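Long-range contacts in uncharacterized protein (Peptoclostridium difficile, PDB 6N7M), which is of unknown function but probably carries an export signal, its ordered part folding into a pair of antiparallel helices: residues H34-E38 / L76-K80; Y40-I44 / M72-L76. All coordinates share one frame; numbering follows the deposited sequence.

Interaction 1 (H34-E38 / L76-K80); sequences HYTYE and LEKIK
Y37 meets L76 through its ring: CD1 of the leucine sits over one face, 3.7 Å from the ring centroid and 15° off the normal, a CH-pi contact displaced toward the rim. The two side chains cross at about a right angle, and L76 CG comes within 3.5 Å of Y37 CE2. With CG anti to its backbone N (chi1 -179°), Y37 reaches across to the other helix and settles as a knob among L76, E77, I79 and K80. I79 CG2 lies at the ring edge, 4.0 Å from Y37 CB, while the aliphatic start of K80 touches Y37 CD2 through its CB. At the phenol end one water lies 2.7 Å from Y37 OH and donates to E77 OE1 at 2.8 Å; this bridge belongs to one of two conformers of E77 and is less certain for it. No direct hydrogen bond joins the two segments. Behind this shell, T36 OG1 accepts from E39 N as the N-cap of helix 37-51, fixing the helix start, and backbone bonding of Y35 to I86 ties the approach to the C-terminal tail. The result is a knob-into-hole contact at the open, surface end of an antiparallel helical hairpin.

Interaction 2 (Y40-I44 / M72-L76); sequences YAKHI and MEQEL
Helices 37-51 and 62-82 run antiparallel where Y40 meets L76 and I44 meets M72, their local axes 10.2 Å apart and 167° between their directions. The CA atoms of Y40 and L76 are 6.6 Å apart, those of I44 and M72 7.0 Å. M72, present as selenomethionine, is buried between the helices. The bend at its last torsion (chi3 69°) turns the methyl CE back toward helix 37-51, where it meets three side chains: the H43 ring obliquely, with CE 3.2 Å from CD2, shorter than usual for two carbons and to be read with caution; Y40 at CZ, 3.8 Å away; and I44 at CG1. I44 slides past M72 in the opposite direction, and its CD1 ends 3.6 Å from the M72 carbonyl O while also touching L76 CB. Its CG1 lies over one face of the Y40 ring, near the rim. The edge of that ring, in turn, faces helix 62-82, with L76 CB in its plane and M72 O near it. L76 extends its packing here to A41, whose CB lies 4.0 Å from L76 CD2. Y40 reaches across toward helix 62-82, bringing its OH 2.9 Å from E75 OE2 in a weak hydrogen bond that remains tentative, since the same proton has another possible acceptor close by and E75 has a second conformer; ring and carboxylate are turned 32° apart. E73 forms a long, weak ion pair with K48, while I86 of the tail packs against Y40. Together these contacts form the apolar seam of a two-helix antiparallel hairpin, bordered by polar groups.

Interactions 1 and 2 are successive levels of one interface between helices 37-51 and 62-82, their centres about 7 Å apart. L76 belongs to both, packing against Y37 at the start of the first helix and against Y40, A41 and I44 further along it. The levels also touch directly: I79 CD1 lies 3.9 Å from Y40 CB, and Y35 CD2 lies 3.5 Å from Y40 CD1, the two tyrosine rings meeting with planes about 60° apart. Interaction 1 is the more exposed, at the end of the pair, and interaction 2 the more buried. I86, just after the second helix, touches Y35, I79, Y40 and E75 and therefore packs against residues of both. No active site or ligand is known to which either could be related.

Interaction 1 (H34-E38 / L76-K80)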
ATOM      1  N   HIS A  34       4.132   4.406   8.142  1.00 20.78           N
ATOM      2  CA  HIS A  34       5.014   4.145   6.989  1.00 20.29           C
ATOM      3  C   HIS A  34       5.884   2.939   7.253  1.00 21.37           C
ATOM      4  O   HIS A  34       6.034   2.566   8.371  1.00 29.64           O
ATOM      5  CB  HIS A  34       5.833   5.376   6.640  1.00 22.35           C
ATOM      6  CG  HIS A  34       6.695   5.849   7.747  1.00 22.97           C
ATOM      7  ND1 HIS A  34       6.217   6.591   8.788  1.00 26.30           N
ATOM      8  CD2 HIS A  34       8.010   5.703   7.962  1.00 21.10           C
ATOM      9  CE1 HIS A  34       7.197   6.879   9.594  1.00 23.55           C
ATOM     10  NE2 HIS A  34       8.303   6.358   9.099  1.00 24.70           N
ATOM     11  N   TYR A  35       6.425   2.386   6.195  1.00 20.70           N
ATOM     12  CA  TYR A  35       7.270   1.178   6.277  1.00 19.13           C
ATOM     13  C   TYR A  35       8.632   1.451   6.903  1.00 19.03           C
ATOM     14  O   TYR A  35       9.208   2.545   6.680  1.00 21.65           O
ATOM     15  CB  TYR A  35       7.569   0.643   4.879  1.00 18.72           C
ATOM     16  CG  TYR A  35       6.447  -0.125   4.238  1.00 17.32           C
ATOM     17  CD1 TYR A  35       6.241  -1.447   4.573  1.00 15.63           C
ATOM     18  CD2 TYR A  35       5.632   0.450   3.279  1.00 17.04           C
ATOM     19  CE1 TYR A  35       5.281  -2.220   3.950  1.00 18.56           C
ATOM     20  CE2 TYR A  35       4.639  -0.298   2.670  1.00 18.82           C
ATOM     21  CZ  TYR A  35       4.462  -1.633   3.010  1.00 19.02           C
ATOM     22  OH  TYR A  35       3.503  -2.395   2.427  1.00 21.64           O
ATOM     23  N   THR A  36       9.140   0.418   7.546  1.00 20.81           N
ATOM     24  CA  THR A  36      10.551   0.406   8.009  1.00 21.15           C
ATOM     25  C   THR A  36      11.316  -0.190   6.831  1.00 19.06           C
ATOM     26  O   THR A  36      10.683  -0.761   5.934  1.00 16.76           O
ATOM     27  CB  THR A  36      10.796  -0.425   9.276  1.00 18.91           C
ATOM     28  OG1 THR A  36      10.612  -1.816   9.015  1.00 21.21           O
ATOM     29  CG2 THR A  36       9.885  -0.049  10.426  1.00 19.01           C
ATOM     30  N   TYR A  37      12.628  -0.022   6.829  1.00 17.61           N
ATOM     31  CA  TYR A  37      13.444  -0.606   5.752  1.00 15.20           C
ATOM     32  C   TYR A  37      13.185  -2.116   5.731  1.00 18.25           C
ATOM     33  O   TYR A  37      12.955  -2.695   4.647  1.00 15.20           O
ATOM     34  CB  TYR A  37      14.910  -0.257   5.998  1.00 17.78           C
ATOM     35  CG  TYR A  37      15.811  -0.792   4.925  1.00 17.55           C
ATOM     36  CD1 TYR A  37      16.213  -2.106   4.916  1.00 19.49           C
ATOM     37  CD2 TYR A  37      16.184   0.019   3.871  1.00 18.74           C
ATOM     38  CE1 TYR A  37      17.021  -2.597   3.905  1.00 21.32           C
ATOM     39  CE2 TYR A  37      16.982  -0.458   2.842  1.00 20.45           C
ATOM     40  CZ  TYR A  37      17.397  -1.771   2.862  1.00 19.83           C
ATOM     41  OH  TYR A  37      18.160  -2.229   1.836  1.00 23.96           O
ATOM     42  N   GLU A  38      13.233  -2.750   6.904  1.00 18.36           N
ATOM     43  CA  GLU A  38      13.065  -4.230   6.980  1.00 21.25           C
ATOM     44  C   GLU A  38      11.697  -4.653   6.443  1.00 18.88           C
ATOM     45  O   GLU A  38      11.647  -5.664   5.723  1.00 18.95           O
ATOM     46  CB  GLU A  38      13.223  -4.710   8.416  1.00 22.10           C
ATOM     47  CG  GLU A  38      12.919  -6.178   8.637  1.00 30.85           C
ATOM     48  CD  GLU A  38      13.368  -6.693   9.998  1.00 35.50           C
ATOM     49  OE1 GLU A  38      14.397  -6.209  10.517  1.00 45.77           O
ATOM     50  OE2 GLU A  38      12.664  -7.547  10.551  1.00 63.00           O
ATOM     51  N   LEU A  76      13.217   1.597  -1.650  1.00 20.08           N
ATOM     52  CA  LEU A  76      13.752   0.946  -0.431  1.00 20.06           C
ATOM     53  C   LEU A  76      15.063   1.620  -0.039  1.00 22.02           C
ATOM     54  O   LEU A  76      15.254   1.915   1.132  1.00 19.72           O
ATOM     55  CB  LEU A  76      13.989  -0.541  -0.704  1.00 18.07           C
ATOM     56  CG  LEU A  76      14.616  -1.330   0.429  1.00 18.20           C
ATOM     57  CD1 LEU A  76      13.716  -1.396   1.642  1.00 14.61           C
ATOM     58  CD2 LEU A  76      15.012  -2.713  -0.030  1.00 20.50           C
ATOM     59  N   GLU A  77      15.955   1.820  -1.011  0.50 21.23           N
ATOM     60  CA  GLU A  77      17.271   2.448  -0.742  0.50 22.64           C
ATOM     61  C   GLU A  77      17.037   3.886  -0.272  0.50 20.20           C
ATOM     62  O   GLU A  77      17.785   4.336   0.602  0.50 21.38           O
ATOM     63  CB  GLU A  77      18.159   2.361  -1.985  0.50 24.68           C
ATOM     64  CG  GLU A  77      19.579   2.808  -1.741  0.50 26.89           C
ATOM     65  CD  GLU A  77      20.309   2.015  -0.675  0.50 30.29           C
ATOM     66  OE1 GLU A  77      19.682   1.129  -0.076  0.50 38.69           O
ATOM     67  OE2 GLU A  77      21.503   2.300  -0.434  0.50 36.64           O
ATOM     68  N   LYS A  78      16.013   4.563  -0.789  1.00 21.00           N
ATOM     69  CA  LYS A  78      15.729   5.960  -0.349  1.00 21.14           C
ATOM     70  C   LYS A  78      15.259   5.956   1.110  1.00 20.23           C
ATOM     71  O   LYS A  78      15.412   6.974   1.787  1.00 19.35           O
ATOM     72  CB  LYS A  78      14.771   6.668  -1.298  1.00 23.14           C
ATOM     73  CG  LYS A  78      15.379   7.084  -2.640  1.00 26.23           C
ATOM     74  CD  LYS A  78      14.325   7.674  -3.549  1.00 32.46           C
ATOM     75  CE  LYS A  78      14.795   7.895  -4.969  1.00 41.31           C
ATOM     76  NZ  LYS A  78      13.644   8.164  -5.863  1.00 39.99           N
ATOM     77  N   ILE A  79      14.654   4.872   1.580  1.00 20.03           N
ATOM     78  CA  ILE A  79      14.265   4.803   3.021  1.00 17.53           C
ATOM     79  C   ILE A  79      15.544   4.924   3.858  1.00 16.04           C
ATOM     80  O   ILE A  79      15.573   5.732   4.745  1.00 15.80           O
ATOM     81  CB  ILE A  79      13.509   3.496   3.354  1.00 17.57           C
ATOM     82  CG1 ILE A  79      12.143   3.427   2.680  1.00 18.42           C
ATOM     83  CG2 ILE A  79      13.402   3.298   4.839  1.00 16.21           C
ATOM     84  CD1 ILE A  79      11.423   2.119   2.969  1.00 21.26           C
ATOM     85  N   LYS A  80      16.593   4.186   3.484  1.00 16.12           N
ATOM     86  CA  LYS A  80      17.891   4.196   4.184  1.00 17.90           C
ATOM     87  C   LYS A  80      18.660   5.521   3.960  1.00 20.21           C
ATOM     88  O   LYS A  80      19.206   6.056   4.929  1.00 19.13           O
ATOM     89  CB  LYS A  80      18.715   3.039   3.624  1.00 17.86           C
ATOM     90  CG  LYS A  80      20.093   2.867   4.214  1.00 23.73           C
ATOM     91  CD  LYS A  80      20.867   1.725   3.572  1.00 26.70           C
ATOM     92  CE  LYS A  80      22.210   1.531   4.230  1.00 33.98           C
ATOM     93  NZ  LYS A  80      23.007   0.454   3.599  1.00 36.53           N
TER
HETATM   94  O   HOH W   1      18.151  -1.121  -0.614  0.50 20.58           O

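Interaction 2 (Y40-I44 / M72-L76)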
ATOM      1  N   TYR A  40       9.711  -3.087   4.333  1.00 14.87           N
ATOM      2  CA  TYR A  40       9.542  -2.870   2.886  1.00 16.36           C
ATOM      3  C   TYR A  40      10.401  -3.857   2.104  1.00 16.80           C
ATOM      4  O   TYR A  40       9.970  -4.334   1.031  1.00 14.30           O
ATOM      5  CB  TYR A  40       9.860  -1.431   2.541  1.00 17.97           C
ATOM      6  CG  TYR A  40       9.289  -0.992   1.225  1.00 18.24           C
ATOM      7  CD1 TYR A  40       7.921  -0.965   1.005  1.00 17.26           C
ATOM      8  CD2 TYR A  40      10.117  -0.565   0.201  1.00 19.07           C
ATOM      9  CE1 TYR A  40       7.391  -0.566  -0.205  1.00 16.21           C
ATOM     10  CE2 TYR A  40       9.604  -0.146  -1.013  1.00 16.72           C
ATOM     11  CZ  TYR A  40       8.235  -0.132  -1.216  1.00 20.27           C
ATOM     12  OH  TYR A  40       7.707   0.305  -2.393  1.00 25.92           O
ATOM     13  N   ALA A  41      11.572  -4.170   2.643  1.00 17.51           N
ATOM     14  CA  ALA A  41      12.434  -5.175   1.979  1.00 18.80           C
ATOM     15  C   ALA A  41      11.666  -6.503   1.950  1.00 20.11           C
ATOM     16  O   ALA A  41      11.700  -7.175   0.912  1.00 20.75           O
ATOM     17  CB  ALA A  41      13.746  -5.309   2.708  1.00 15.83           C
ATOM     18  N   LYS A  42      10.949  -6.823   3.042  1.00 19.71           N
ATOM     19  CA  LYS A  42      10.199  -8.112   3.100  1.00 21.44           C
ATOM     20  C   LYS A  42       9.042  -8.082   2.100  1.00 20.21           C
ATOM     21  O   LYS A  42       8.773  -9.134   1.430  1.00 19.10           O
ATOM     22  CB  LYS A  42       9.662  -8.377   4.499  1.00 23.43           C
ATOM     23  CG  LYS A  42       9.084  -9.773   4.686  1.00 36.96           C
ATOM     24  CD  LYS A  42       8.473 -10.000   6.070  1.00 39.27           C
ATOM     25  CE  LYS A  42       9.454  -9.884   7.214  1.00 47.59           C
ATOM     26  NZ  LYS A  42       8.759  -9.993   8.519  1.00 53.99           N
ATOM     27  N   HIS A  43       8.363  -6.944   2.027  1.00 18.86           N
ATOM     28  CA  HIS A  43       7.221  -6.774   1.097  1.00 17.28           C
ATOM     29  C   HIS A  43       7.695  -6.991  -0.346  1.00 20.43           C
ATOM     30  O   HIS A  43       7.006  -7.747  -1.124  1.00 19.25           O
ATOM     31  CB  HIS A  43       6.535  -5.424   1.366  1.00 19.83           C
ATOM     32  CG  HIS A  43       5.498  -5.083   0.368  1.00 20.13           C
ATOM     33  ND1 HIS A  43       4.309  -5.770   0.277  1.00 25.08           N
ATOM     34  CD2 HIS A  43       5.465  -4.142  -0.591  1.00 18.56           C
ATOM     35  CE1 HIS A  43       3.614  -5.300  -0.732  1.00 24.36           C
ATOM     36  NE2 HIS A  43       4.287  -4.294  -1.259  1.00 23.17           N
ATOM     37  N   ILE A  44       8.837  -6.401  -0.686  1.00 17.67           N
ATOM     38  CA  ILE A  44       9.426  -6.535  -2.045  1.00 19.04           C
ATOM     39  C   ILE A  44       9.742  -7.996  -2.324  1.00 20.07           C
ATOM     40  O   ILE A  44       9.464  -8.435  -3.429  1.00 20.00           O
ATOM     41  CB  ILE A  44      10.679  -5.644  -2.191  1.00 21.47           C
ATOM     42  CG1 ILE A  44      10.281  -4.163  -2.247  1.00 19.39           C
ATOM     43  CG2 ILE A  44      11.521  -6.054  -3.398  1.00 18.43           C
ATOM     44  CD1 ILE A  44      11.444  -3.215  -2.124  1.00 22.07           C
HETATM   45  N   MSE A  72      10.386  -0.169  -6.747  1.00 21.37           N
HETATM   46  CA  MSE A  72      10.302  -0.343  -5.277  1.00 20.83           C
HETATM   47  C   MSE A  72      11.706  -0.502  -4.674  1.00 22.47           C
HETATM   48  O   MSE A  72      11.935   0.015  -3.571  1.00 18.93           O
HETATM   49  CB  MSE A  72       9.351  -1.506  -4.961  1.00 21.63           C
HETATM   50  CG  MSE A  72       7.981  -1.294  -5.473  1.00 23.26           C
HETATM   51 SE   MSE A  72       6.929  -2.910  -5.240  1.00 29.36          SE
HETATM   52  CE  MSE A  72       6.748  -2.974  -3.306  1.00 29.35           C
ATOM     53  N   GLU A  73      12.602  -1.237  -5.338  1.00 20.32           N
ATOM     54  CA  GLU A  73      13.997  -1.385  -4.839  1.00 21.91           C
ATOM     55  C   GLU A  73      14.677  -0.005  -4.733  1.00 23.78           C
ATOM     56  O   GLU A  73      15.455   0.197  -3.765  1.00 24.31           O
ATOM     57  CB  GLU A  73      14.768  -2.361  -5.725  1.00 28.74           C
ATOM     58  CG  GLU A  73      14.280  -3.780  -5.614  1.00 33.49           C
ATOM     59  CD  GLU A  73      14.782  -4.710  -6.707  1.00 42.88           C
ATOM     60  OE1 GLU A  73      15.400  -4.215  -7.669  1.00 42.35           O
ATOM     61  OE2 GLU A  73      14.539  -5.919  -6.600  1.00 59.32           O
ATOM     62  N   GLN A  74      14.399   0.909  -5.672  0.50 20.32           N
ATOM     63  CA  GLN A  74      14.960   2.282  -5.607  0.50 21.23           C
ATOM     64  C   GLN A  74      14.361   3.016  -4.402  0.50 20.72           C
ATOM     65  O   GLN A  74      15.113   3.725  -3.711  0.50 20.48           O
ATOM     66  CB  GLN A  74      14.675   3.075  -6.883  0.50 20.21           C
ATOM     67  CG  GLN A  74      15.383   2.519  -8.113  0.50 20.36           C
ATOM     68  CD  GLN A  74      14.921   3.227  -9.364  0.50 23.29           C
ATOM     69  OE1 GLN A  74      13.900   3.914  -9.373  0.50 28.17           O
ATOM     70  NE2 GLN A  74      15.657   3.054 -10.444  0.50 25.85           N
ATOM     71  N   GLU A  75      13.062   2.819  -4.144  0.50 20.50           N
ATOM     72  CA  GLU A  75      12.395   3.484  -2.986  0.50 21.17           C
ATOM     73  C   GLU A  75      12.964   2.904  -1.687  0.50 22.06           C
ATOM     74  O   GLU A  75      13.149   3.665  -0.737  0.50 23.19           O
ATOM     75  CB  GLU A  75      10.867   3.328  -3.046  0.50 22.16           C
ATOM     76  CG  GLU A  75      10.177   4.153  -4.110  0.50 24.73           C
ATOM     77  CD  GLU A  75       8.725   3.773  -4.353  0.50 26.76           C
ATOM     78  OE1 GLU A  75       8.100   4.412  -5.212  0.50 35.69           O
ATOM     79  OE2 GLU A  75       8.239   2.776  -3.745  0.50 27.68           O
ATOM     80  N   LEU A  76      13.217   1.597  -1.650  1.00 20.08           N
ATOM     81  CA  LEU A  76      13.752   0.946  -0.431  1.00 20.06           C
ATOM     82  C   LEU A  76      15.063   1.620  -0.039  1.00 22.02           C
ATOM     83  O   LEU A  76      15.254   1.915   1.132  1.00 19.72           O
ATOM     84  CB  LEU A  76      13.989  -0.541  -0.704  1.00 18.07           C
ATOM     85  CG  LEU A  76      14.616  -1.330   0.429  1.00 18.20           C
ATOM     86  CD1 LEU A  76      13.716  -1.396   1.642  1.00 14.61           C
ATOM     87  CD2 LEU A  76      15.012  -2.713  -0.030  1.00 20.50           C
TER